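Local atomic coordinates of racemase, putative (Roseobacter denitrificans, PDB entry 3TCS), a protein that binds magnesium and D-alanine in a TIM-barrel domain and is probably a racemase or hydro-lyase of the mandelate racemase family. Residues Trp344-Ile356 with Gly368-Arg380. Sequence-based numbering, arbitrary orientation.
Sequences WQEGLFVKTPYEI and GWGVEISPEWLAR
V350 lays its CG2 methyl across the extended side chain of E372, 3.7 Å from the carboxylate carbon CD, and the same methyl also touches P375 CD. With CG1 anti to the backbone N (chi1 174°), CG2 is left beside that N, facing E372. Beside this pair the backbones join: V350 N donates to E372 O at 3.0 Å, and a water accepts from both K351 N and E372 N. S374 N donates to L348 O, nearly straight at 2.8 Å. The two bonds flank a single beta bridge between F349 and I373, linking the loop that follows barrel strand 332-335 to the segment leading into helix 375-380, where F38 of the N-terminal domain's sheet meets F349, I373 and W377. S374 N-caps this helix, its OG accepting from W377 N. L348 puts CD2 over one face of the W377 indole, 3.7 Å from the five-membered ring's centroid, and a water bridges W377 NE1 to W344 O. A leucine in place of W377 would probably leave that water without its donor and L348 CD2 without a ring face. L348 CB covers the centre of one F349 ring face; F349 CD1 packs on V371 CG2 at 3.6 Å, with I373 CD1 at the ring's edge.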
ATOM      1  N   TRP B 344      14.419   4.434 -20.896  1.00 14.75           N
ATOM      2  CA  TRP B 344      13.023   4.396 -21.301  1.00 15.00           C
ATOM      3  C   TRP B 344      12.313   5.739 -21.484  1.00 15.15           C
ATOM      4  O   TRP B 344      11.208   5.771 -22.022  1.00 14.96           O
ATOM      5  CB  TRP B 344      12.230   3.567 -20.293  1.00 15.62           C
ATOM      6  CG  TRP B 344      12.420   4.049 -18.888  1.00 16.81           C
ATOM      7  CD1 TRP B 344      13.282   3.545 -17.953  1.00 17.89           C
ATOM      8  CD2 TRP B 344      11.770   5.166 -18.274  1.00 17.10           C
ATOM      9  NE1 TRP B 344      13.207   4.282 -16.795  1.00 18.85           N
ATOM     10  CE2 TRP B 344      12.286   5.283 -16.966  1.00 17.67           C
ATOM     11  CE3 TRP B 344      10.800   6.083 -18.704  1.00 16.84           C
ATOM     12  CZ2 TRP B 344      11.864   6.281 -16.080  1.00 19.87           C
ATOM     13  CZ3 TRP B 344      10.380   7.076 -17.821  1.00 19.76           C
ATOM     14  CH2 TRP B 344      10.915   7.165 -16.525  1.00 17.44           C
ATOM     15  N   GLN B 345      12.907   6.845 -21.040  1.00 13.91           N
ATOM     16  CA  GLN B 345      12.217   8.124 -21.199  1.00 13.80           C
ATOM     17  C   GLN B 345      12.488   8.805 -22.532  1.00 15.31           C
ATOM     18  O   GLN B 345      11.933   9.865 -22.826  1.00 15.37           O
ATOM     19  CB  GLN B 345      12.547   9.077 -20.046  1.00 12.43           C
ATOM     20  CG  GLN B 345      13.984   9.538 -19.957  1.00 12.02           C
ATOM     21  CD  GLN B 345      14.189  10.476 -18.778  1.00 11.91           C
ATOM     22  OE1 GLN B 345      13.490  10.377 -17.770  1.00  9.19           O
ATOM     23  NE2 GLN B 345      15.158  11.376 -18.889  1.00 12.42           N
ATOM     24  N   GLU B 346      13.335   8.180 -23.339  1.00 16.61           N
ATOM     25  CA  GLU B 346      13.670   8.696 -24.658  1.00 20.17           C
ATOM     26  C   GLU B 346      12.527   8.453 -25.635  1.00 17.99           C
ATOM     27  O   GLU B 346      11.964   7.362 -25.678  1.00 19.88           O
ATOM     28  CB  GLU B 346      14.928   8.000 -25.185  1.00 24.67           C
ATOM     29  CG  GLU B 346      16.223   8.572 -24.656  1.00 32.02           C
ATOM     30  CD  GLU B 346      16.583   9.872 -25.343  1.00 36.52           C
ATOM     31  OE1 GLU B 346      16.961   9.828 -26.536  1.00 38.98           O
ATOM     32  OE2 GLU B 346      16.476  10.937 -24.698  1.00 40.09           O
ATOM     33  N   GLY B 347      12.182   9.475 -26.407  1.00 17.62           N
ATOM     34  CA  GLY B 347      11.137   9.338 -27.408  1.00 15.85           C
ATOM     35  C   GLY B 347       9.725   9.049 -26.944  1.00 15.03           C
ATOM     36  O   GLY B 347       8.973   8.363 -27.639  1.00 12.78           O
ATOM     37  N   LEU B 348       9.347   9.568 -25.782  1.00 11.09           N
ATOM     38  CA  LEU B 348       7.995   9.358 -25.287  1.00  9.71           C
ATOM     39  C   LEU B 348       7.019  10.329 -25.937  1.00  9.58           C
ATOM     40  O   LEU B 348       5.861   9.992 -26.158  1.00  9.54           O
ATOM     41  CB  LEU B 348       7.932   9.553 -23.765  1.00  9.04           C
ATOM     42  CG  LEU B 348       8.647   8.545 -22.865  1.00  8.27           C
ATOM     43  CD1 LEU B 348       8.472   8.955 -21.398  1.00  9.05           C
ATOM     44  CD2 LEU B 348       8.075   7.161 -23.094  1.00  7.48           C
ATOM     45  N   PHE B 349       7.495  11.532 -26.257  1.00 10.20           N
ATOM     46  CA  PHE B 349       6.634  12.564 -26.820  1.00 11.26           C
ATOM     47  C   PHE B 349       7.029  13.048 -28.206  1.00 12.05           C
ATOM     48  O   PHE B 349       8.174  12.902 -28.620  1.00 12.43           O
ATOM     49  CB  PHE B 349       6.599  13.755 -25.861  1.00 11.72           C
ATOM     50  CG  PHE B 349       6.485  13.359 -24.418  1.00 12.84           C
ATOM     51  CD1 PHE B 349       5.371  12.667 -23.960  1.00 12.99           C
ATOM     52  CD2 PHE B 349       7.507  13.655 -23.522  1.00 13.22           C
ATOM     53  CE1 PHE B 349       5.273  12.271 -22.625  1.00 11.31           C
ATOM     54  CE2 PHE B 349       7.421  13.266 -22.189  1.00 12.87           C
ATOM     55  CZ  PHE B 349       6.302  12.572 -21.740  1.00 12.95           C
ATOM     56  N   VAL B 350       6.063  13.622 -28.919  1.00 13.83           N
ATOM     57  CA  VAL B 350       6.308  14.158 -30.255  1.00 13.63           C
ATOM     58  C   VAL B 350       7.320  15.295 -30.126  1.00 15.52           C
ATOM     59  O   VAL B 350       8.259  15.409 -30.913  1.00 14.18           O
ATOM     60  CB  VAL B 350       5.005  14.691 -30.877  1.00 14.28           C
ATOM     61  CG1 VAL B 350       5.297  15.384 -32.205  1.00 14.17           C
ATOM     62  CG2 VAL B 350       4.033  13.538 -31.094  1.00 15.61           C
ATOM     63  N   LYS B 351       7.121  16.127 -29.111  1.00 14.58           N
ATOM     64  CA  LYS B 351       8.011  17.243 -28.846  1.00 16.03           C
ATOM     65  C   LYS B 351       8.141  17.348 -27.335  1.00 14.15           C
ATOM     66  O   LYS B 351       7.138  17.409 -26.625  1.00 12.08           O
ATOM     67  CB  LYS B 351       7.432  18.538 -29.418  1.00 19.07           C
ATOM     68  CG  LYS B 351       8.330  19.752 -29.220  1.00 25.58           C
ATOM     69  CD  LYS B 351       9.721  19.511 -29.795  1.00 30.82           C
ATOM     70  CE  LYS B 351      10.655  20.684 -29.514  1.00 34.27           C
ATOM     71  NZ  LYS B 351      12.036  20.420 -30.007  1.00 34.73           N
ATOM     72  N   THR B 352       9.375  17.356 -26.846  1.00 13.11           N
ATOM     73  CA  THR B 352       9.605  17.433 -25.409  1.00 13.17           C
ATOM     74  C   THR B 352       9.069  18.727 -24.813  1.00 11.92           C
ATOM     75  O   THR B 352       9.204  19.798 -25.400  1.00 11.48           O
ATOM     76  CB  THR B 352      11.111  17.325 -25.062  1.00 14.40           C
ATOM     77  OG1 THR B 352      11.270  17.300 -23.637  1.00 14.11           O
ATOM     78  CG2 THR B 352      11.884  18.513 -25.628  1.00 14.43           C
ATOM     79  N   PRO B 353       8.422  18.636 -23.642  1.00 10.41           N
ATOM     80  CA  PRO B 353       7.881  19.829 -22.989  1.00 10.93           C
ATOM     81  C   PRO B 353       8.884  20.322 -21.947  1.00 10.65           C
ATOM     82  O   PRO B 353       8.603  21.250 -21.184  1.00  9.64           O
ATOM     83  CB  PRO B 353       6.613  19.300 -22.338  1.00  9.99           C
ATOM     84  CG  PRO B 353       7.074  17.939 -21.848  1.00 12.52           C
ATOM     85  CD  PRO B 353       7.861  17.407 -23.045  1.00 10.51           C
ATOM     86  N   TYR B 354      10.063  19.709 -21.944  1.00  9.37           N
ATOM     87  CA  TYR B 354      11.073  20.017 -20.940  1.00 10.03           C
ATOM     88  C   TYR B 354      12.293  20.848 -21.329  1.00  9.85           C
ATOM     89  O   TYR B 354      13.350  20.717 -20.713  1.00 10.64           O
ATOM     90  CB  TYR B 354      11.532  18.705 -20.296  1.00  8.85           C
ATOM     91  CG  TYR B 354      10.391  17.914 -19.691  1.00  7.99           C
ATOM     92  CD1 TYR B 354       9.497  18.515 -18.809  1.00  7.58           C
ATOM     93  CD2 TYR B 354      10.205  16.563 -20.000  1.00  8.95           C
ATOM     94  CE1 TYR B 354       8.442  17.796 -18.244  1.00  7.31           C
ATOM     95  CE2 TYR B 354       9.151  15.835 -19.439  1.00  6.61           C
ATOM     96  CZ  TYR B 354       8.278  16.461 -18.561  1.00  6.83           C
ATOM     97  OH  TYR B 354       7.252  15.749 -17.982  1.00  7.93           O
ATOM     98  N   GLU B 355      12.156  21.698 -22.340  1.00 11.33           N
ATOM     99  CA  GLU B 355      13.270  22.550 -22.735  1.00 12.37           C
ATOM    100  C   GLU B 355      13.436  23.580 -21.618  1.00 11.94           C
ATOM    101  O   GLU B 355      12.457  24.186 -21.179  1.00 11.40           O
ATOM    102  CB  GLU B 355      12.968  23.266 -24.054  1.00 15.61           C
ATOM    103  CG  GLU B 355      12.857  22.347 -25.259  1.00 21.24           C
ATOM    104  CD  GLU B 355      12.599  23.109 -26.548  1.00 27.28           C
ATOM    105  OE1 GLU B 355      13.443  23.951 -26.918  1.00 29.36           O
ATOM    106  OE2 GLU B 355      11.550  22.872 -27.189  1.00 31.02           O
ATOM    107  N   ILE B 356      14.667  23.776 -21.157  1.00 11.37           N
ATOM    108  CA  ILE B 356      14.927  24.734 -20.086  1.00 12.06           C
ATOM    109  C   ILE B 356      15.374  26.092 -20.614  1.00 14.73           C
ATOM    110  O   ILE B 356      16.219  26.175 -21.506  1.00 14.13           O
ATOM    111  CB  ILE B 356      16.008  24.201 -19.112  1.00 10.96           C
ATOM    112  CG1 ILE B 356      15.493  22.949 -18.395  1.00 10.50           C
ATOM    113  CG2 ILE B 356      16.369  25.271 -18.079  1.00 11.47           C
ATOM    114  CD1 ILE B 356      14.355  23.218 -17.433  1.00  9.64           C
ATOM    115  N   GLY B 368      -5.093  21.452 -22.097  1.00  9.78           N
ATOM    116  CA  GLY B 368      -4.747  20.213 -21.425  1.00 10.07           C
ATOM    117  C   GLY B 368      -3.320  20.250 -20.921  1.00  9.53           C
ATOM    118  O   GLY B 368      -2.848  21.291 -20.468  1.00  7.99           O
ATOM    119  N   TRP B 369      -2.622  19.121 -20.995  1.00  8.96           N
ATOM    120  CA  TRP B 369      -1.244  19.082 -20.535  1.00  9.37           C
ATOM    121  C   TRP B 369      -0.342  19.774 -21.548  1.00 11.89           C
ATOM    122  O   TRP B 369       0.732  20.257 -21.200  1.00 12.43           O
ATOM    123  CB  TRP B 369      -0.792  17.637 -20.319  1.00  8.52           C
ATOM    124  CG  TRP B 369      -1.552  16.946 -19.228  1.00  7.45           C
ATOM    125  CD1 TRP B 369      -2.274  15.800 -19.340  1.00  7.94           C
ATOM    126  CD2 TRP B 369      -1.661  17.358 -17.860  1.00  7.28           C
ATOM    127  NE1 TRP B 369      -2.831  15.466 -18.130  1.00  7.71           N
ATOM    128  CE2 TRP B 369      -2.470  16.405 -17.201  1.00  7.43           C
ATOM    129  CE3 TRP B 369      -1.150  18.437 -17.126  1.00  7.19           C
ATOM    130  CZ2 TRP B 369      -2.785  16.499 -15.841  1.00  8.26           C
ATOM    131  CZ3 TRP B 369      -1.463  18.530 -15.768  1.00  6.83           C
ATOM    132  CH2 TRP B 369      -2.272  17.564 -15.143  1.00  8.59           C
ATOM    133  N   GLY B 370      -0.792  19.825 -22.799  1.00 12.76           N
ATOM    134  CA  GLY B 370      -0.018  20.480 -23.837  1.00 15.33           C
ATOM    135  C   GLY B 370       1.109  19.624 -24.378  1.00 16.60           C
ATOM    136  O   GLY B 370       2.181  20.127 -24.725  1.00 19.35           O
ATOM    137  N   VAL B 371       0.865  18.324 -24.452  1.00 15.18           N
ATOM    138  CA  VAL B 371       1.862  17.386 -24.945  1.00 15.67           C
ATOM    139  C   VAL B 371       1.150  16.316 -25.764  1.00 16.48           C
ATOM    140  O   VAL B 371      -0.055  16.115 -25.618  1.00 16.54           O
ATOM    141  CB  VAL B 371       2.610  16.714 -23.768  1.00 17.21           C
ATOM    142  CG1 VAL B 371       1.660  15.806 -22.998  1.00 17.39           C
ATOM    143  CG2 VAL B 371       3.810  15.925 -24.283  1.00 17.72           C
ATOM    144  N   GLU B 372       1.898  15.637 -26.626  1.00 15.45           N
ATOM    145  CA  GLU B 372       1.343  14.580 -27.464  1.00 16.10           C
ATOM    146  C   GLU B 372       2.247  13.359 -27.335  1.00 13.66           C
ATOM    147  O   GLU B 372       3.457  13.464 -27.500  1.00 12.53           O
ATOM    148  CB  GLU B 372       1.307  15.033 -28.922  1.00 19.86           C
ATOM    149  CG  GLU B 372       0.453  14.171 -29.840  1.00 27.11           C
ATOM    150  CD  GLU B 372       0.527  14.630 -31.287  1.00 31.70           C
ATOM    151  OE1 GLU B 372       0.706  15.849 -31.515  1.00 33.65           O
ATOM    152  OE2 GLU B 372       0.396  13.778 -32.193  1.00 34.69           O
ATOM    153  N   ILE B 373       1.661  12.210 -27.025  1.00 11.96           N
ATOM    154  CA  ILE B 373       2.442  10.994 -26.886  1.00 11.52           C
ATOM    155  C   ILE B 373       2.899  10.580 -28.276  1.00 11.59           C
ATOM    156  O   ILE B 373       2.143  10.687 -29.239  1.00 10.48           O
ATOM    157  CB  ILE B 373       1.606   9.856 -26.269  1.00 13.13           C
ATOM    158  CG1 ILE B 373       0.942  10.339 -24.974  1.00 14.94           C
ATOM    159  CG2 ILE B 373       2.490   8.641 -26.005  1.00 12.25           C
ATOM    160  CD1 ILE B 373       1.910  10.862 -23.926  1.00 15.43           C
ATOM    161  N   SER B 374       4.140  10.117 -28.370  1.00 10.53           N
ATOM    162  CA  SER B 374       4.727   9.681 -29.634  1.00 10.63           C
ATOM    163  C   SER B 374       3.966   8.521 -30.261  1.00 10.44           C
ATOM    164  O   SER B 374       3.798   7.478 -29.637  1.00  9.08           O
ATOM    165  CB  SER B 374       6.171   9.250 -29.405  1.00 11.36           C
ATOM    166  OG  SER B 374       6.679   8.576 -30.539  1.00 14.28           O
ATOM    167  N   PRO B 375       3.493   8.689 -31.509  1.00 11.51           N
ATOM    168  CA  PRO B 375       2.756   7.612 -32.178  1.00 12.58           C
ATOM    169  C   PRO B 375       3.605   6.343 -32.305  1.00 11.48           C
ATOM    170  O   PRO B 375       3.087   5.226 -32.269  1.00 11.43           O
ATOM    171  CB  PRO B 375       2.415   8.220 -33.535  1.00 12.22           C
ATOM    172  CG  PRO B 375       2.251   9.667 -33.212  1.00 15.47           C
ATOM    173  CD  PRO B 375       3.429   9.935 -32.294  1.00 12.39           C
ATOM    174  N   GLU B 376       4.910   6.528 -32.465  1.00 11.33           N
ATOM    175  CA  GLU B 376       5.840   5.407 -32.588  1.00 12.61           C
ATOM    176  C   GLU B 376       5.914   4.655 -31.262  1.00 12.40           C
ATOM    177  O   GLU B 376       5.911   3.422 -31.233  1.00  9.78           O
ATOM    178  CB  GLU B 376       7.229   5.929 -32.981  1.00 13.73           C
ATOM    179  CG  GLU B 376       8.370   4.917 -32.920  1.00 15.86           C
ATOM    180  CD  GLU B 376       8.186   3.730 -33.852  1.00 16.14           C
ATOM    181  OE1 GLU B 376       7.628   3.902 -34.956  1.00 15.33           O
ATOM    182  OE2 GLU B 376       8.620   2.620 -33.482  1.00 18.17           O
ATOM    183  N   TRP B 377       5.973   5.395 -30.158  1.00 11.26           N
ATOM    184  CA  TRP B 377       6.040   4.747 -28.855  1.00  9.27           C
ATOM    185  C   TRP B 377       4.747   3.966 -28.639  1.00  8.19           C
ATOM    186  O   TRP B 377       4.773   2.812 -28.212  1.00  8.93           O
ATOM    187  CB  TRP B 377       6.209   5.780 -27.733  1.00  8.26           C
ATOM    188  CG  TRP B 377       6.468   5.145 -26.396  1.00  7.87           C
ATOM    189  CD1 TRP B 377       7.682   4.892 -25.831  1.00 10.99           C
ATOM    190  CD2 TRP B 377       5.488   4.650 -25.478  1.00  9.74           C
ATOM    191  NE1 TRP B 377       7.521   4.272 -24.615  1.00  8.96           N
ATOM    192  CE2 TRP B 377       6.183   4.112 -24.374  1.00  7.71           C
ATOM    193  CE3 TRP B 377       4.085   4.608 -25.482  1.00  9.53           C
ATOM    194  CZ2 TRP B 377       5.525   3.537 -23.278  1.00  9.36           C
ATOM    195  CZ3 TRP B 377       3.428   4.034 -24.390  1.00 10.07           C
ATOM    196  CH2 TRP B 377       4.150   3.509 -23.305  1.00  8.72           C
ATOM    197  N   LEU B 378       3.613   4.596 -28.936  1.00  6.79           N
ATOM    198  CA  LEU B 378       2.321   3.933 -28.773  1.00  7.17           C
ATOM    199  C   LEU B 378       2.233   2.647 -29.599  1.00  8.41           C
ATOM    200  O   LEU B 378       1.694   1.639 -29.141  1.00  8.13           O
ATOM    201  CB  LEU B 378       1.183   4.879 -29.172  1.00  9.57           C
ATOM    202  CG  LEU B 378       0.986   6.080 -28.238  1.00  9.36           C
ATOM    203  CD1 LEU B 378      -0.058   7.021 -28.810  1.00 10.10           C
ATOM    204  CD2 LEU B 378       0.558   5.597 -26.866  1.00  8.73           C
ATOM    205  N   ALA B 379       2.767   2.684 -30.815  1.00  8.60           N
ATOM    206  CA  ALA B 379       2.733   1.512 -31.689  1.00  8.94           C
ATOM    207  C   ALA B 379       3.399   0.298 -31.044  1.00 10.14           C
ATOM    208  O   ALA B 379       2.958  -0.836 -31.249  1.00 10.05           O
ATOM    209  CB  ALA B 379       3.408   1.831 -33.031  1.00 10.08           C
ATOM    210  N   ARG B 380       4.453   0.535 -30.265  1.00  8.24           N
ATOM    211  CA  ARG B 380       5.174  -0.552 -29.607  1.00 10.66           C
ATOM    212  C   ARG B 380       4.630  -0.941 -28.238  1.00 10.69           C
ATOM    213  O   ARG B 380       5.109  -1.899 -27.637  1.00  9.92           O
ATOM    214  CB  ARG B 380       6.650  -0.189 -29.430  1.00 12.99           C
ATOM    215  CG  ARG B 380       7.369   0.206 -30.698  1.00 15.87           C
ATOM    216  CD  ARG B 380       8.871   0.283 -30.464  1.00 20.88           C
ATOM    217  NE  ARG B 380       9.562   0.737 -31.667  1.00 26.90           N
ATOM    218  CZ  ARG B 380      10.875   0.645 -31.867  1.00 28.51           C
ATOM    219  NH1 ARG B 380      11.657   0.108 -30.940  1.00 29.78           N
ATOM    220  NH2 ARG B 380      11.405   1.095 -32.999  1.00 28.62           N
TER
HETATM  221  O   HOH W   1       9.962   3.669 -23.112  1.00 13.42           O
HETATM  222  O   HOH W   2       4.464  16.639 -27.581  1.00 13.97           O